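Local coordinates for uncharacterized protein (Bordetella bronchiseptica, PDB 4XG0) that is of unassigned function but belongs to the DUF1537 family of kinases in acid-sugar catabolism, and so probably phosphorylates an acid sugar, taking the phosphate from a nucleotide such as ATP, at residues 135-149 against 203-217. Residues are numbered along the deposited sequence; the frame is centred on the assembly and turned at random.
Sequences IAVVCPAFPVTGRTV and IAAAAPVVVVDALDD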
loop_
_atom_site.group_PDB
_atom_site.type_symbol
_atom_site.label_atom_id
_atom_site.label_comp_id
_atom_site.label_asym_id
_atom_site.label_seq_id
_atom_site.Cartn_x
_atom_site.Cartn_y
_atom_site.Cartn_z
ATOM N N ILE A 135 -13.509 5.947 -13.715
ATOM C CA ILE A 135 -12.396 5.920 -14.676
ATOM C C ILE A 135 -11.802 4.525 -14.607
ATOM O O ILE A 135 -11.462 4.038 -13.514
ATOM C CB ILE A 135 -11.299 6.952 -14.329
ATOM C CG1 ILE A 135 -11.877 8.366 -14.293
ATOM C CG2 ILE A 135 -10.122 6.842 -15.304
ATOM C CD1 ILE A 135 -10.883 9.425 -13.892
ATOM N N ALA A 136 -11.672 3.856 -15.748
ATOM C CA ALA A 136 -10.995 2.559 -15.760
ATOM C C ALA A 136 -9.552 2.882 -16.038
ATOM O O ALA A 136 -9.243 3.442 -17.095
ATOM C CB ALA A 136 -11.565 1.637 -16.854
ATOM N N VAL A 137 -8.683 2.533 -15.095
ATOM C CA VAL A 137 -7.264 2.826 -15.176
ATOM C C VAL A 137 -6.565 1.513 -15.443
ATOM O O VAL A 137 -6.390 0.680 -14.547
ATOM C CB VAL A 137 -6.764 3.477 -13.889
ATOM C CG1 VAL A 137 -5.286 3.890 -14.056
ATOM C CG2 VAL A 137 -7.673 4.670 -13.520
ATOM N N VAL A 138 -6.163 1.333 -16.685
ATOM C CA VAL A 138 -5.813 0.016 -17.178
ATOM C C VAL A 138 -4.307 -0.138 -17.280
ATOM O O VAL A 138 -3.619 0.596 -18.024
ATOM C CB VAL A 138 -6.428 -0.216 -18.560
ATOM C CG1 VAL A 138 -6.108 -1.591 -19.037
ATOM C CG2 VAL A 138 -7.936 -0.039 -18.503
ATOM N N CYS A 139 -3.783 -1.103 -16.540
ATOM C CA CYS A 139 -2.357 -1.403 -16.604
ATOM C C CYS A 139 -2.090 -2.858 -16.165
ATOM O O CYS A 139 -1.887 -3.150 -14.981
ATOM C CB CYS A 139 -1.585 -0.456 -15.704
ATOM S SG CYS A 139 0.191 -0.851 -15.628
ATOM N N PRO A 140 -2.030 -3.771 -17.130
ATOM C CA PRO A 140 -1.928 -5.181 -16.734
ATOM C C PRO A 140 -0.482 -5.648 -16.482
ATOM O O PRO A 140 -0.198 -6.855 -16.413
ATOM C CB PRO A 140 -2.557 -5.922 -17.925
ATOM C CG PRO A 140 -3.364 -4.895 -18.637
ATOM C CD PRO A 140 -2.543 -3.652 -18.498
ATOM N N ALA A 141 0.438 -4.715 -16.396
ATOM C CA ALA A 141 1.850 -5.075 -16.148
ATOM C C ALA A 141 2.038 -5.961 -14.940
ATOM O O ALA A 141 1.354 -5.806 -13.914
ATOM C CB ALA A 141 2.690 -3.836 -15.965
ATOM N N PHE A 142 3.038 -6.843 -15.032
ATOM C CA PHE A 142 3.405 -7.697 -13.909
ATOM C C PHE A 142 4.900 -7.861 -14.030
ATOM O O PHE A 142 5.394 -8.839 -14.578
ATOM C CB PHE A 142 2.682 -9.043 -14.019
ATOM C CG PHE A 142 2.560 -9.788 -12.715
ATOM C CD1 PHE A 142 3.278 -9.395 -11.611
ATOM C CD2 PHE A 142 1.722 -10.873 -12.624
ATOM C CE1 PHE A 142 3.139 -10.073 -10.390
ATOM C CE2 PHE A 142 1.584 -11.553 -11.396
ATOM C CZ PHE A 142 2.288 -11.151 -10.313
ATOM N N PRO A 143 5.640 -6.854 -13.582
ATOM C CA PRO A 143 7.053 -6.810 -13.930
ATOM C C PRO A 143 7.868 -8.005 -13.441
ATOM O O PRO A 143 8.826 -8.382 -14.120
ATOM C CB PRO A 143 7.521 -5.503 -13.301
ATOM C CG PRO A 143 6.237 -4.650 -13.251
ATOM C CD PRO A 143 5.151 -5.600 -12.994
ATOM N N VAL A 144 7.525 -8.588 -12.300
ATOM C CA VAL A 144 8.367 -9.647 -11.768
ATOM C C VAL A 144 8.178 -10.917 -12.586
ATOM O O VAL A 144 9.027 -11.798 -12.556
ATOM C CB VAL A 144 8.132 -9.858 -10.221
ATOM C CG1 VAL A 144 6.826 -10.564 -9.961
ATOM C CG2 VAL A 144 9.281 -10.606 -9.604
ATOM N N THR A 145 7.099 -10.980 -13.380
ATOM C CA THR A 145 6.964 -12.063 -14.356
ATOM C C THR A 145 7.193 -11.669 -15.812
ATOM O O THR A 145 6.933 -12.450 -16.705
ATOM C CB THR A 145 5.620 -12.779 -14.241
ATOM O OG1 THR A 145 4.561 -11.896 -14.563
ATOM C CG2 THR A 145 5.388 -13.230 -12.784
ATOM N N GLY A 146 7.699 -10.468 -16.037
ATOM C CA GLY A 146 8.142 -10.072 -17.363
ATOM C C GLY A 146 7.107 -9.367 -18.204
ATOM O O GLY A 146 7.342 -9.110 -19.386
ATOM N N ARG A 147 5.978 -8.999 -17.624
ATOM C CA ARG A 147 4.993 -8.267 -18.418
ATOM C C ARG A 147 5.092 -6.788 -18.107
ATOM O O ARG A 147 5.131 -6.390 -16.948
ATOM C CB ARG A 147 3.598 -8.779 -18.150
ATOM C CG ARG A 147 3.303 -10.151 -18.722
ATOM C CD ARG A 147 3.611 -11.240 -17.723
ATOM N NE ARG A 147 3.111 -12.523 -18.193
ATOM C CZ ARG A 147 3.861 -13.496 -18.714
ATOM N NH1 ARG A 147 3.278 -14.604 -19.149
ATOM N NH2 ARG A 147 5.186 -13.386 -18.798
ATOM N N THR A 148 5.167 -5.978 -19.144
ATOM C CA THR A 148 5.284 -4.543 -18.987
ATOM C C THR A 148 4.341 -3.906 -19.997
ATOM O O THR A 148 3.888 -4.574 -20.913
ATOM C CB THR A 148 6.713 -4.059 -19.198
ATOM O OG1 THR A 148 7.196 -4.422 -20.517
ATOM C CG2 THR A 148 7.629 -4.669 -18.142
ATOM N N VAL A 149 4.031 -2.631 -19.782
ATOM C CA VAL A 149 3.217 -1.857 -20.710
ATOM C C VAL A 149 4.087 -0.708 -21.203
ATOM O O VAL A 149 4.557 0.148 -20.407
ATOM C CB VAL A 149 1.915 -1.343 -20.059
ATOM C CG1 VAL A 149 1.186 -0.398 -21.003
ATOM C CG2 VAL A 149 1.006 -2.532 -19.669
ATOM N N ILE A 203 -4.433 11.384 -15.227
ATOM C CA ILE A 203 -5.345 10.268 -15.437
ATOM C C ILE A 203 -6.792 10.782 -15.443
ATOM O O ILE A 203 -7.636 10.320 -16.215
ATOM C CB ILE A 203 -5.169 9.193 -14.359
ATOM C CG1 ILE A 203 -3.854 8.444 -14.567
ATOM C CG2 ILE A 203 -6.342 8.223 -14.369
ATOM C CD1 ILE A 203 -3.434 7.590 -13.339
ATOM N N ALA A 204 -7.084 11.734 -14.570
ATOM C CA ALA A 204 -8.425 12.299 -14.510
ATOM C C ALA A 204 -8.755 13.004 -15.829
ATOM O O ALA A 204 -9.863 12.889 -16.349
ATOM C CB ALA A 204 -8.538 13.287 -13.351
ATOM N N ALA A 205 -7.778 13.727 -16.363
ATOM C CA ALA A 205 -7.960 14.432 -17.627
ATOM C C ALA A 205 -8.246 13.472 -18.785
ATOM O O ALA A 205 -8.906 13.847 -19.765
ATOM C CB ALA A 205 -6.735 15.285 -17.933
ATOM N N ALA A 206 -7.759 12.240 -18.662
ATOM C CA ALA A 206 -7.867 11.240 -19.728
ATOM C C ALA A 206 -9.068 10.317 -19.540
ATOM O O ALA A 206 -9.148 9.257 -20.149
ATOM C CB ALA A 206 -6.579 10.415 -19.802
ATOM N N ALA A 207 -10.002 10.729 -18.693
ATOM C CA ALA A 207 -11.191 9.945 -18.413
ATOM C C ALA A 207 -11.944 9.687 -19.713
ATOM O O ALA A 207 -11.859 10.481 -20.640
ATOM C CB ALA A 207 -12.084 10.710 -17.433
ATOM N N PRO A 208 -12.742 8.608 -19.776
ATOM C CA PRO A 208 -13.115 7.652 -18.736
ATOM C C PRO A 208 -12.334 6.342 -18.752
ATOM O O PRO A 208 -12.537 5.503 -17.862
ATOM C CB PRO A 208 -14.560 7.338 -19.088
ATOM C CG PRO A 208 -14.551 7.358 -20.594
ATOM C CD PRO A 208 -13.596 8.461 -20.972
ATOM N N VAL A 209 -11.485 6.142 -19.745
ATOM C CA VAL A 209 -10.704 4.922 -19.822
ATOM C C VAL A 209 -9.317 5.319 -20.282
ATOM O O VAL A 209 -9.177 6.047 -21.261
ATOM C CB VAL A 209 -11.316 3.917 -20.810
ATOM C CG1 VAL A 209 -10.461 2.694 -20.905
ATOM C CG2 VAL A 209 -12.718 3.546 -20.412
ATOM N N VAL A 210 -8.292 4.874 -19.573
ATOM C CA VAL A 210 -6.927 5.215 -19.946
ATOM C C VAL A 210 -5.970 4.102 -19.589
ATOM O O VAL A 210 -6.099 3.459 -18.537
ATOM C CB VAL A 210 -6.448 6.549 -19.302
ATOM C CG1 VAL A 210 -6.492 6.471 -17.764
ATOM C CG2 VAL A 210 -5.046 6.933 -19.789
ATOM N N VAL A 211 -5.025 3.877 -20.494
ATOM C CA VAL A 211 -3.944 2.918 -20.305
ATOM C C VAL A 211 -2.701 3.650 -19.795
ATOM O O VAL A 211 -2.309 4.672 -20.343
ATOM C CB VAL A 211 -3.630 2.198 -21.651
ATOM C CG1 VAL A 211 -2.533 1.180 -21.477
ATOM C CG2 VAL A 211 -4.868 1.512 -22.171
ATOM N N VAL A 212 -2.097 3.120 -18.739
ATOM C CA VAL A 212 -0.882 3.691 -18.162
ATOM C C VAL A 212 0.295 2.718 -18.260
ATOM O O VAL A 212 0.194 1.527 -17.987
ATOM C CB VAL A 212 -1.108 4.118 -16.679
ATOM C CG1 VAL A 212 0.172 4.733 -16.103
ATOM C CG2 VAL A 212 -2.299 5.076 -16.581
ATOM N N ASP A 213 1.421 3.234 -18.730
ATOM C CA ASP A 213 2.602 2.450 -18.904
ATOM C C ASP A 213 3.135 2.042 -17.547
ATOM O O ASP A 213 2.911 2.720 -16.529
ATOM C CB ASP A 213 3.677 3.281 -19.619
ATOM C CG ASP A 213 3.639 3.154 -21.108
ATOM O OD1 ASP A 213 2.600 2.746 -21.679
ATOM O OD2 ASP A 213 4.687 3.496 -21.726
ATOM N N ALA A 214 3.866 0.946 -17.560
ATOM C CA ALA A 214 4.680 0.569 -16.401
ATOM C C ALA A 214 5.748 -0.401 -16.856
ATOM O O ALA A 214 5.434 -1.440 -17.447
ATOM C CB ALA A 214 3.809 -0.090 -15.350
ATOM N N LEU A 215 7.000 -0.081 -16.565
ATOM C CA LEU A 215 8.109 -0.990 -16.849
ATOM C C LEU A 215 8.536 -1.836 -15.627
ATOM O O LEU A 215 9.107 -2.939 -15.766
ATOM C CB LEU A 215 9.292 -0.163 -17.302
ATOM C CG LEU A 215 10.368 -0.860 -18.113
ATOM C CD1 LEU A 215 9.774 -1.460 -19.399
ATOM C CD2 LEU A 215 11.427 0.176 -18.457
ATOM N N ASP A 216 8.284 -1.305 -14.435
ATOM C CA ASP A 216 8.764 -1.942 -13.215
ATOM C C ASP A 216 7.818 -1.707 -12.041
ATOM O O ASP A 216 6.818 -0.993 -12.168
ATOM C CB ASP A 216 10.203 -1.512 -12.868
ATOM C CG ASP A 216 10.352 -0.022 -12.656
ATOM O OD1 ASP A 216 9.342 0.700 -12.497
ATOM O OD2 ASP A 216 11.511 0.425 -12.631
ATOM N N ASP A 217 8.157 -2.306 -10.912
ATOM C CA ASP A 217 7.321 -2.227 -9.712
ATOM C C ASP A 217 7.220 -0.792 -9.237
ATOM O O ASP A 217 6.178 -0.383 -8.723
ATOM C CB ASP A 217 7.883 -3.111 -8.594
ATOM C CG ASP A 217 7.634 -4.587 -8.840
ATOM O OD1 ASP A 217 6.677 -4.919 -9.565
ATOM O OD2 ASP A 217 8.392 -5.419 -8.298
HETATM O O HOH W 1 5.737 -7.324 -10.205
#
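Val137 and Ile203 meet at about a right angle: CG2 of Val137 rests 3.9 Å from CG2 of Ile203, in the last turn of helix 196-205. Ile135, on the same side, turns its CG2 to that helix as well, while its CG1, placed beside the backbone N (chi1 -58°), carries CD1 to 3.8 Å from CA of Ala204. The Ala207 methyl, small enough for the turn after the helix, lies against CG1 of Ile135, whereas Ala204 offers its backbone CA. Val137 CG1 lies alongside Val212 CG2, and Leu223 of helix 217-230 covers this face. The other face of the sheet bears Ala136, Val138, Val209 and Val211, beta-branched apart from the alanine and suited to extended chain, packed under helices 119-130 and 179-183.

Between these layers, strands 135-139 and 209-212 run parallel, joined by a ladder of four backbone bonds; the one from Val138 N to Val210 O is nearly straight (174° at the hydrogen). Past its end, Cys139 sets SG anti to the backbone N (chi1 175°), 3.7 Å from Ala214 CB, which also meets Ala141 CB. Val149 and Ala214 then form a single antiparallel bridge, Val149 N to Ala214 O being 3.0 Å. The carboxylate of Asp213 beside it accepts from the backbone N atoms of Gln151 and Gly152, tying down the turn after strand 147-150.

At the polar edge, the compact Pro143 ring sits against the backbone of Asp216, the N-cap of helix 217-230, and a water accepts from Val144 N and donates to Asp217 OD1, its O 2.7 Å from OD1. Helices 196-205 and 217-230 flank strand 209-212 in sequence and cover one sheet face, helices 119-130 and 179-183 the other: the three-layer alpha/beta/alpha architecture of a Rossmann-like domain, here probably the family's sugar-binding N-terminal domain.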